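Side-chain contacts in precorrin-2 dehydrogenase (Bacillus megaterium, PDB 3DFZ), which oxidises precorrin-2 to sirohydrochlorin with NAD+ as hydride acceptor, supplying a precursor for both siroheme and adenosylcobalamin: residues 32-37 and 48-53; 132-137 and 141-146; 181-186 and 213-218. All coordinates share one frame; numbering follows the deposited sequence. Where two conformers were deposited one is given.

Contact 1: 32-37 and 48-53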
loop_
_atom_site.group_PDB
_atom_site.type_symbol
_atom_site.label_atom_id
_atom_site.label_comp_id
_atom_site.label_asym_id
_atom_site.label_seq_id
_atom_site.Cartn_x
_atom_site.Cartn_y
_atom_site.Cartn_z
ATOM N N ARG B 32 6.433 16.147 -6.005
ATOM C CA ARG B 32 5.864 15.586 -7.237
ATOM C C ARG B 32 4.552 16.275 -7.558
ATOM O O ARG B 32 3.789 16.622 -6.655
ATOM C CB ARG B 32 5.567 14.093 -7.090
ATOM C CG ARG B 32 6.677 13.307 -6.503
ATOM C CD ARG B 32 7.774 13.140 -7.518
ATOM N NE ARG B 32 8.810 12.255 -6.999
ATOM C CZ ARG B 32 9.606 11.502 -7.757
ATOM N NH1 ARG B 32 9.478 11.513 -9.088
ATOM N NH2 ARG B 32 10.528 10.739 -7.178
ATOM N N SER B 33 4.284 16.416 -8.847
ATOM C CA SER B 33 3.020 16.930 -9.312
ATOM C C SER B 33 1.897 15.906 -9.148
ATOM O O SER B 33 2.067 14.729 -9.526
ATOM C CB SER B 33 3.132 17.330 -10.779
ATOM O OG SER B 33 3.359 16.204 -11.600
ATOM N N VAL B 34 0.759 16.376 -8.610
ATOM C CA VAL B 34 -0.462 15.568 -8.426
ATOM C C VAL B 34 -1.697 16.241 -9.049
ATOM O O VAL B 34 -2.062 17.355 -8.663
ATOM C CB VAL B 34 -0.746 15.284 -6.924
ATOM C CG1 VAL B 34 -2.126 14.678 -6.719
ATOM C CG2 VAL B 34 0.349 14.381 -6.324
ATOM N N LEU B 35 -2.352 15.554 -9.987
ATOM C CA LEU B 35 -3.589 16.059 -10.579
ATOM C C LEU B 35 -4.810 15.348 -10.021
ATOM O O LEU B 35 -4.937 14.134 -10.126
ATOM C CB LEU B 35 -3.552 15.954 -12.112
ATOM C CG LEU B 35 -4.771 16.468 -12.907
ATOM C CD1 LEU B 35 -4.887 17.999 -12.897
ATOM C CD2 LEU B 35 -4.736 15.927 -14.319
ATOM N N VAL B 36 -5.700 16.113 -9.407
ATOM C CA VAL B 36 -6.999 15.600 -9.015
ATOM C C VAL B 36 -8.037 16.104 -10.024
ATOM O O VAL B 36 -8.320 17.312 -10.116
ATOM C CB VAL B 36 -7.374 15.990 -7.569
ATOM C CG1 VAL B 36 -8.740 15.401 -7.182
ATOM C CG2 VAL B 36 -6.282 15.542 -6.576
ATOM N N VAL B 37 -8.555 15.160 -10.807
ATOM C CA VAL B 37 -9.646 15.405 -11.718
ATOM C C VAL B 37 -10.944 15.170 -10.965
ATOM O O VAL B 37 -11.229 14.041 -10.536
ATOM C CB VAL B 37 -9.592 14.478 -12.934
ATOM C CG1 VAL B 37 -10.837 14.666 -13.792
ATOM C CG2 VAL B 37 -8.341 14.725 -13.737
ATOM N N LYS B 48 -7.488 15.204 1.020
ATOM C CA LYS B 48 -7.208 15.088 2.453
ATOM C C LYS B 48 -6.055 14.140 2.734
ATOM O O LYS B 48 -5.179 14.465 3.520
ATOM C CB LYS B 48 -8.445 14.626 3.216
ATOM C CG LYS B 48 -9.078 15.707 4.062
ATOM C CD LYS B 48 -10.609 15.564 4.077
ATOM C CE LYS B 48 -11.290 16.618 4.968
ATOM N NZ LYS B 48 -12.762 16.748 4.677
ATOM N N GLY B 49 -6.065 12.983 2.074
ATOM C CA GLY B 49 -5.048 11.939 2.224
ATOM C C GLY B 49 -3.629 12.358 1.925
ATOM O O GLY B 49 -2.692 11.869 2.562
ATOM N N PHE B 50 -3.444 13.265 0.970
ATOM C CA PHE B 50 -2.075 13.670 0.583
ATOM C C PHE B 50 -1.760 15.180 0.696
ATOM O O PHE B 50 -0.766 15.683 0.152
ATOM C CB PHE B 50 -1.676 13.075 -0.786
ATOM C CG PHE B 50 -2.716 13.252 -1.874
ATOM C CD1 PHE B 50 -2.901 14.496 -2.494
ATOM C CD2 PHE B 50 -3.480 12.167 -2.305
ATOM C CE1 PHE B 50 -3.853 14.659 -3.508
ATOM C CE2 PHE B 50 -4.435 12.309 -3.319
ATOM C CZ PHE B 50 -4.627 13.565 -3.923
ATOM N N LEU B 51 -2.593 15.884 1.447
ATOM C CA LEU B 51 -2.471 17.332 1.615
ATOM C C LEU B 51 -1.223 17.766 2.417
ATOM O O LEU B 51 -0.660 18.852 2.176
ATOM C CB LEU B 51 -3.751 17.857 2.270
ATOM C CG LEU B 51 -4.035 19.335 2.435
ATOM C CD1 LEU B 51 -4.163 20.028 1.108
ATOM C CD2 LEU B 51 -5.329 19.454 3.227
ATOM N N GLN B 52 -0.800 16.924 3.359
ATOM C CA GLN B 52 0.396 17.176 4.149
ATOM C C GLN B 52 1.631 16.446 3.598
ATOM O O GLN B 52 2.589 16.201 4.342
ATOM C CB GLN B 52 0.165 16.749 5.598
ATOM C CG GLN B 52 -0.904 17.539 6.319
ATOM C CD GLN B 52 -1.771 16.654 7.185
ATOM O OE1 GLN B 52 -1.598 15.431 7.209
ATOM N NE2 GLN B 52 -2.717 17.261 7.897
ATOM N N GLU B 53 1.622 16.108 2.306
ATOM C CA GLU B 53 2.682 15.265 1.717
ATOM C C GLU B 53 3.768 15.982 0.908
ATOM O O GLU B 53 4.716 15.331 0.442
ATOM C CB GLU B 53 2.083 14.115 0.888
ATOM C CG GLU B 53 1.219 13.136 1.696
ATOM C CD GLU B 53 2.013 12.345 2.746
ATOM O OE1 GLU B 53 3.119 11.812 2.425
ATOM O OE2 GLU B 53 1.531 12.258 3.895
#
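The ring of F50 meets V36 and V34 differently: the CG2 methyl of V36 lies at the ring edge, close to its plane, while the CG1 methyl of V34 comes in at a slant. These residues belong to a beta-alpha-beta unit of the Rossmann-type NAD-binding domain, in which strand 33-37 leads into helix 41-50 and the chain then returns along strand 56-60. F50 sends its ring from the helix onto the central strand of the parallel sheet.

Both valines touch the outer end of the ring. V34 CG1 is 3.6 Å from F50 CE1, and V36 CG2 is 3.7 Å from F50 CZ. V34 CG1 is also 3.9 Å from F50 CZ, and V36 CG2 4.0 Å from F50 CE1. The two methyls, V34 CG1 and V36 CG2, are 4.2 Å apart, so the CE1-CZ bond bears on the pair together. The valines have nearly the same first torsion, yet use different branches: V34 offers the methyl anti to the backbone N (chi1 170°), V36 the one beside it. The ring reaches them with CG placed between the backbone N and carbonyl carbon of F50 (chi1 48°). No hydrogen bond joins the segments; the contact is buried and apolar.

The same ring touches I57 of the neighbouring strand and L29, and meets Y23 of the second subunit edge-to-face, so it also takes part in the dimer interface. V36 also touches A43 and I47, and A43 belongs to what looks like the glycine-rich GxGxxA motif of Rossmann domains. F50 itself opens a type I turn to E53, in which E53 N donates a 3.2 Å hydrogen bond to F50 O.

Contact 2: 132-137 and 141-146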
loop_
_atom_site.group_PDB
_atom_site.type_symbol
_atom_site.label_atom_id
_atom_site.label_comp_id
_atom_site.label_asym_id
_atom_site.label_seq_id
_atom_site.Cartn_x
_atom_site.Cartn_y
_atom_site.Cartn_z
ATOM N N PRO B 132 -6.424 1.740 -0.134
ATOM C CA PRO B 132 -6.909 0.764 0.855
ATOM C C PRO B 132 -7.750 1.429 1.969
ATOM O O PRO B 132 -7.678 2.626 2.135
ATOM C CB PRO B 132 -5.610 0.192 1.438
ATOM C CG PRO B 132 -4.584 1.321 1.267
ATOM C CD PRO B 132 -4.973 2.004 -0.013
ATOM N N ALA B 133 -8.546 0.684 2.718
ATOM C CA ALA B 133 -9.112 1.256 3.945
ATOM C C ALA B 133 -7.962 1.364 4.923
ATOM O O ALA B 133 -7.006 0.580 4.858
ATOM C CB ALA B 133 -10.255 0.379 4.523
ATOM N N GLN B 134 -8.009 2.361 5.791
ATOM C CA GLN B 134 -6.943 2.532 6.761
ATOM C C GLN B 134 -7.542 2.988 8.048
ATOM O O GLN B 134 -8.537 3.709 8.054
ATOM C CB GLN B 134 -5.949 3.607 6.291
ATOM C CG GLN B 134 -5.129 3.240 5.065
ATOM C CD GLN B 134 -4.639 4.454 4.324
ATOM O OE1 GLN B 134 -3.873 5.263 4.872
ATOM N NE2 GLN B 134 -5.073 4.599 3.064
ATOM N N PHE B 135 -6.933 2.574 9.150
ATOM C CA PHE B 135 -7.148 3.274 10.417
ATOM C C PHE B 135 -5.825 3.358 11.106
ATOM O O PHE B 135 -4.884 2.634 10.787
ATOM C CB PHE B 135 -8.242 2.645 11.320
ATOM C CG PHE B 135 -7.814 1.364 12.005
ATOM C CD1 PHE B 135 -7.259 1.390 13.289
ATOM C CD2 PHE B 135 -7.935 0.146 11.357
ATOM C CE1 PHE B 135 -6.829 0.207 13.914
ATOM C CE2 PHE B 135 -7.521 -1.023 11.976
ATOM C CZ PHE B 135 -6.960 -0.991 13.257
ATOM N N SER B 136 -5.764 4.267 12.057
ATOM C CA SER B 136 -4.545 4.575 12.737
ATOM C C SER B 136 -4.829 4.415 14.222
ATOM O O SER B 136 -5.952 4.659 14.663
ATOM C CB SER B 136 -4.150 6.016 12.395
ATOM O OG SER B 136 -2.746 6.203 12.495
ATOM N N ARG B 137 -3.835 3.963 14.977
ATOM C CA ARG B 137 -3.808 4.176 16.444
ATOM C C ARG B 137 -2.519 4.893 16.786
ATOM O O ARG B 137 -1.491 4.270 16.993
ATOM C CB ARG B 137 -3.914 2.852 17.237
ATOM C CG ARG B 137 -5.230 2.118 17.063
ATOM C CD ARG B 137 -6.443 2.925 17.570
ATOM N NE ARG B 137 -7.635 2.094 17.490
ATOM C CZ ARG B 137 -8.877 2.530 17.610
ATOM N NH1 ARG B 137 -9.120 3.828 17.792
ATOM N NH2 ARG B 137 -9.882 1.665 17.543
ATOM N N SER B 141 -0.395 2.239 12.006
ATOM C CA SER B 141 -1.270 2.337 10.896
ATOM C C SER B 141 -1.512 0.954 10.287
ATOM O O SER B 141 -0.590 0.201 10.082
ATOM C CB SER B 141 -0.653 3.311 9.874
ATOM O OG SER B 141 -1.478 3.393 8.757
ATOM N N LEU B 142 -2.772 0.649 10.008
ATOM C CA LEU B 142 -3.177 -0.570 9.308
ATOM C C LEU B 142 -3.894 -0.209 8.002
ATOM O O LEU B 142 -4.764 0.650 7.974
ATOM C CB LEU B 142 -4.101 -1.448 10.211
ATOM C CG LEU B 142 -3.384 -2.023 11.448
ATOM C CD1 LEU B 142 -4.299 -2.852 12.337
ATOM C CD2 LEU B 142 -2.188 -2.867 11.040
ATOM N N ALA B 143 -3.524 -0.889 6.930
ATOM C CA ALA B 143 -4.193 -0.727 5.656
ATOM C C ALA B 143 -4.804 -2.062 5.231
ATOM O O ALA B 143 -4.157 -3.090 5.300
ATOM C CB ALA B 143 -3.201 -0.211 4.614
ATOM N N ILE B 144 -6.051 -2.033 4.785
ATOM C CA ILE B 144 -6.783 -3.228 4.407
ATOM C C ILE B 144 -7.346 -3.094 3.004
ATOM O O ILE B 144 -7.981 -2.088 2.694
ATOM C CB ILE B 144 -8.015 -3.454 5.329
ATOM C CG1 ILE B 144 -7.627 -3.411 6.813
ATOM C CG2 ILE B 144 -8.771 -4.768 4.916
ATOM C CD1 ILE B 144 -7.904 -2.106 7.557
ATOM N N SER B 145 -7.162 -4.116 2.178
ATOM C CA SER B 145 -7.750 -4.123 0.849
ATOM C C SER B 145 -8.261 -5.507 0.497
ATOM O O SER B 145 -7.758 -6.508 0.988
ATOM C CB SER B 145 -6.697 -3.692 -0.188
ATOM O OG SER B 145 -7.235 -3.592 -1.506
ATOM N N THR B 146 -9.276 -5.554 -0.356
ATOM C CA THR B 146 -9.712 -6.803 -0.945
ATOM C C THR B 146 -9.684 -6.666 -2.469
ATOM O O THR B 146 -10.377 -7.404 -3.182
ATOM C CB THR B 146 -11.122 -7.268 -0.458
ATOM O OG1 THR B 146 -12.117 -6.354 -0.915
ATOM C CG2 THR B 146 -11.206 -7.399 1.073
#
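A133 faces I144 and F135 faces L142 as hydrogen-bonded pairs of an antiparallel beta hairpin, whose strand axes approach to 4.6 Å with their directions 163° apart. In the F135-L142 pair, L142 N reaches F135 O at 3.0 Å in an almost straight bond, and F135 N gives the return bond to L142 O at 3.1 Å. L142 O also receives a CA-H...O contact from Q134 CA.

F135 and L142 lie side by side and point the same way. F135 CG sits between its backbone N and carbonyl carbon (chi1 74°), a torsion that lays the ring alongside L142 and brings CZ within 3.4 Å of L142 CD1. I144 CD1 stands more loosely at the ring edge, 4.4 Å from F135 CD2. Helix 151-164 meets this apolar face through L161, which touches F135 and I144. With an alanine here in place of the phenylalanine, a gap is likely to open beside L142 CD1 and L161 to lose its aromatic neighbour. On the side of Q134 and A143, P132 CG rests 3.9 Å from A143 CB, while Q134 NE2 gives a weak bond back to P132 O.

Residues 141-145 also pair antiparallel with a strand of the second subunit, continuing the sheet across the dimer. Main-chain bonds thus set the register here, leaving F135 and I144 to pack by apolar contact against helix 151-164, while L142 packs on I144 of the second subunit.

Contact 3: 181-186 and 213-218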
loop_
_atom_site.group_PDB
_atom_site.type_symbol
_atom_site.label_atom_id
_atom_site.label_comp_id
_atom_site.label_asym_id
_atom_site.label_seq_id
_atom_site.Cartn_x
_atom_site.Cartn_y
_atom_site.Cartn_z
ATOM N N VAL B 181 13.873 6.693 19.980
ATOM C CA VAL B 181 14.659 7.932 20.104
ATOM C C VAL B 181 15.798 7.764 21.109
ATOM O O VAL B 181 16.968 7.995 20.769
ATOM C CB VAL B 181 13.753 9.140 20.515
ATOM C CG1 VAL B 181 14.596 10.379 20.947
ATOM C CG2 VAL B 181 12.782 9.492 19.402
ATOM N N LEU B 182 15.465 7.363 22.332
ATOM C CA LEU B 182 16.467 7.250 23.391
ATOM C C LEU B 182 17.491 6.144 23.156
ATOM O O LEU B 182 18.620 6.259 23.592
ATOM C CB LEU B 182 15.820 7.106 24.775
ATOM C CG LEU B 182 15.055 8.320 25.328
ATOM C CD1 LEU B 182 14.458 8.026 26.696
ATOM C CD2 LEU B 182 15.955 9.571 25.375
ATOM N N ILE B 183 17.092 5.081 22.472
ATOM C CA ILE B 183 17.965 3.923 22.237
ATOM C C ILE B 183 18.935 4.180 21.071
ATOM O O ILE B 183 20.064 3.699 21.081
ATOM C CB ILE B 183 17.118 2.607 22.057
ATOM C CG1 ILE B 183 16.471 2.226 23.405
ATOM C CG2 ILE B 183 17.956 1.466 21.475
ATOM C CD1 ILE B 183 15.329 1.228 23.347
ATOM N N HIS B 184 18.475 4.953 20.087
ATOM C CA HIS B 184 19.250 5.315 18.899
ATOM C C HIS B 184 20.515 6.120 19.237
ATOM O O HIS B 184 21.542 5.989 18.565
ATOM C CB HIS B 184 18.359 6.104 17.931
ATOM C CG HIS B 184 19.065 6.594 16.703
ATOM N ND1 HIS B 184 19.228 5.813 15.576
ATOM C CD2 HIS B 184 19.634 7.789 16.418
ATOM C CE1 HIS B 184 19.877 6.504 14.654
ATOM N NE2 HIS B 184 20.136 7.705 15.140
ATOM N N ARG B 185 20.441 6.938 20.281
ATOM C CA ARG B 185 21.547 7.813 20.651
ATOM C C ARG B 185 22.202 7.362 21.974
ATOM O O ARG B 185 22.796 8.160 22.714
ATOM C CB ARG B 185 21.075 9.283 20.708
ATOM C CG ARG B 185 20.038 9.671 19.655
ATOM C CD ARG B 185 19.737 11.153 19.671
ATOM N NE ARG B 185 20.538 11.851 18.671
ATOM C CZ ARG B 185 20.072 12.309 17.508
ATOM N NH1 ARG B 185 18.786 12.179 17.186
ATOM N NH2 ARG B 185 20.904 12.910 16.660
ATOM N N LEU B 186 22.084 6.072 22.259
ATOM C CA LEU B 186 22.831 5.429 23.333
ATOM C C LEU B 186 24.225 5.046 22.842
ATOM O O LEU B 186 24.402 4.600 21.707
ATOM C CB LEU B 186 22.099 4.175 23.821
ATOM C CG LEU B 186 21.385 4.172 25.182
ATOM C CD1 LEU B 186 21.031 5.561 25.716
ATOM C CD2 LEU B 186 20.157 3.245 25.143
ATOM N N ARG B 213 7.308 3.066 32.277
ATOM C CA ARG B 213 8.074 4.081 32.997
ATOM C C ARG B 213 9.383 3.618 33.581
ATOM O O ARG B 213 10.375 4.324 33.488
ATOM C CB ARG B 213 7.222 4.729 34.081
ATOM C CG ARG B 213 6.070 5.508 33.507
ATOM C CD ARG B 213 4.980 5.705 34.531
ATOM N NE ARG B 213 3.844 6.412 33.931
ATOM C CZ ARG B 213 2.921 7.064 34.630
ATOM N NH1 ARG B 213 2.957 7.068 35.970
ATOM N NH2 ARG B 213 1.959 7.686 33.992
ATOM N N GLU B 214 9.389 2.436 34.184
ATOM C CA GLU B 214 10.622 1.827 34.704
ATOM C C GLU B 214 11.640 1.484 33.612
ATOM O O GLU B 214 12.832 1.453 33.889
ATOM C CB GLU B 214 10.315 0.568 35.527
ATOM C CG GLU B 214 9.466 0.832 36.746
ATOM C CD GLU B 214 9.286 -0.367 37.665
ATOM O OE1 GLU B 214 9.455 -1.558 37.240
ATOM O OE2 GLU B 214 8.974 -0.093 38.840
ATOM N N PHE B 215 11.162 1.174 32.406
ATOM C CA PHE B 215 12.047 0.918 31.271
ATOM C C PHE B 215 12.673 2.214 30.750
ATOM O O PHE B 215 13.868 2.237 30.429
ATOM C CB PHE B 215 11.327 0.225 30.117
ATOM C CG PHE B 215 12.235 -0.095 28.966
ATOM C CD1 PHE B 215 13.092 -1.201 29.027
ATOM C CD2 PHE B 215 12.279 0.731 27.841
ATOM C CE1 PHE B 215 13.958 -1.489 27.958
ATOM C CE2 PHE B 215 13.130 0.455 26.791
ATOM C CZ PHE B 215 13.980 -0.656 26.847
ATOM N N LEU B 216 11.865 3.281 30.680
ATOM C CA LEU B 216 12.362 4.619 30.335
ATOM C C LEU B 216 13.471 5.042 31.286
ATOM O O LEU B 216 14.513 5.511 30.830
ATOM C CB LEU B 216 11.243 5.680 30.345
ATOM C CG LEU B 216 10.198 5.527 29.248
ATOM C CD1 LEU B 216 8.936 6.327 29.563
ATOM C CD2 LEU B 216 10.786 5.892 27.859
ATOM N N GLN B 217 13.240 4.868 32.594
ATOM C CA GLN B 217 14.235 5.170 33.620
ATOM C C GLN B 217 15.501 4.334 33.423
ATOM O O GLN B 217 16.607 4.820 33.624
ATOM C CB GLN B 217 13.685 4.879 35.032
ATOM C CG GLN B 217 12.482 5.713 35.486
ATOM C CD GLN B 217 12.101 5.440 36.951
ATOM O OE1 GLN B 217 12.822 5.843 37.877
ATOM N NE2 GLN B 217 10.974 4.739 37.160
ATOM N N GLN B 218 15.321 3.069 33.059
ATOM C CA GLN B 218 16.426 2.139 32.872
ATOM C C GLN B 218 17.381 2.548 31.743
ATOM O O GLN B 218 18.599 2.537 31.921
ATOM C CB GLN B 218 15.890 0.733 32.628
ATOM C CG GLN B 218 16.897 -0.227 32.018
ATOM C CD GLN B 218 16.308 -1.584 31.775
ATOM O OE1 GLN B 218 15.237 -1.905 32.305
ATOM N NE2 GLN B 218 17.012 -2.413 30.982
#
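I183 puts the end of its chain against the rim of the F215 ring. Its CD1 lies near the ring plane and is 4.2 Å from both F215 CE2 and F215 CZ, so the methyl faces the bond between these carbons. The two side chains cross at about a right angle. I183 gains its reach by extending CD1 away from CA (chi2 164°), while F215 carries CG anti to the backbone N (chi1 -178°), which swings the ring across to the other helix although its CB does not point there directly.

The contact joins the last turn of helix 168-184 to the end of helix 209-218 in the all-helical C-terminal domain. Helix 190-199 completes the packing: L196 touches both I183 and F215, and F175 from earlier in helix 168-184 also lies against the phenylalanine.

L182 and L216 form a second, looser touch. Both leucines have CG anti to the carbonyl carbon, but they use different branches: L182 presents CD1, the methyl extended away from CA (chi2 179°), whereas L216 presents CD2, its other branch. These methyls, L182 CD1 and L216 CD2, lie 4.4 Å apart, on bonds that run antiparallel and offset.

Overall arrangement
The three contacts follow one another along the chain and none touches another. Contact 1 belongs to the NAD-binding domain and lies nearest the probable NAD site: the side chain of V36 is about 8 Å from that of I42 and about 11 Å from that of P62, both probable NAD-binding residues. Contact 2 belongs to the hairpin at the dimer interface; its centre is about 19 Å from that of contact 1, with nearest atoms about 7 Å apart, and both reach the second subunit. Contact 3 packs the helical C-terminal domain on the opposite side of the chain's centre from contact 1, about 37 Å from it and about 30 Å from contact 2 between centres.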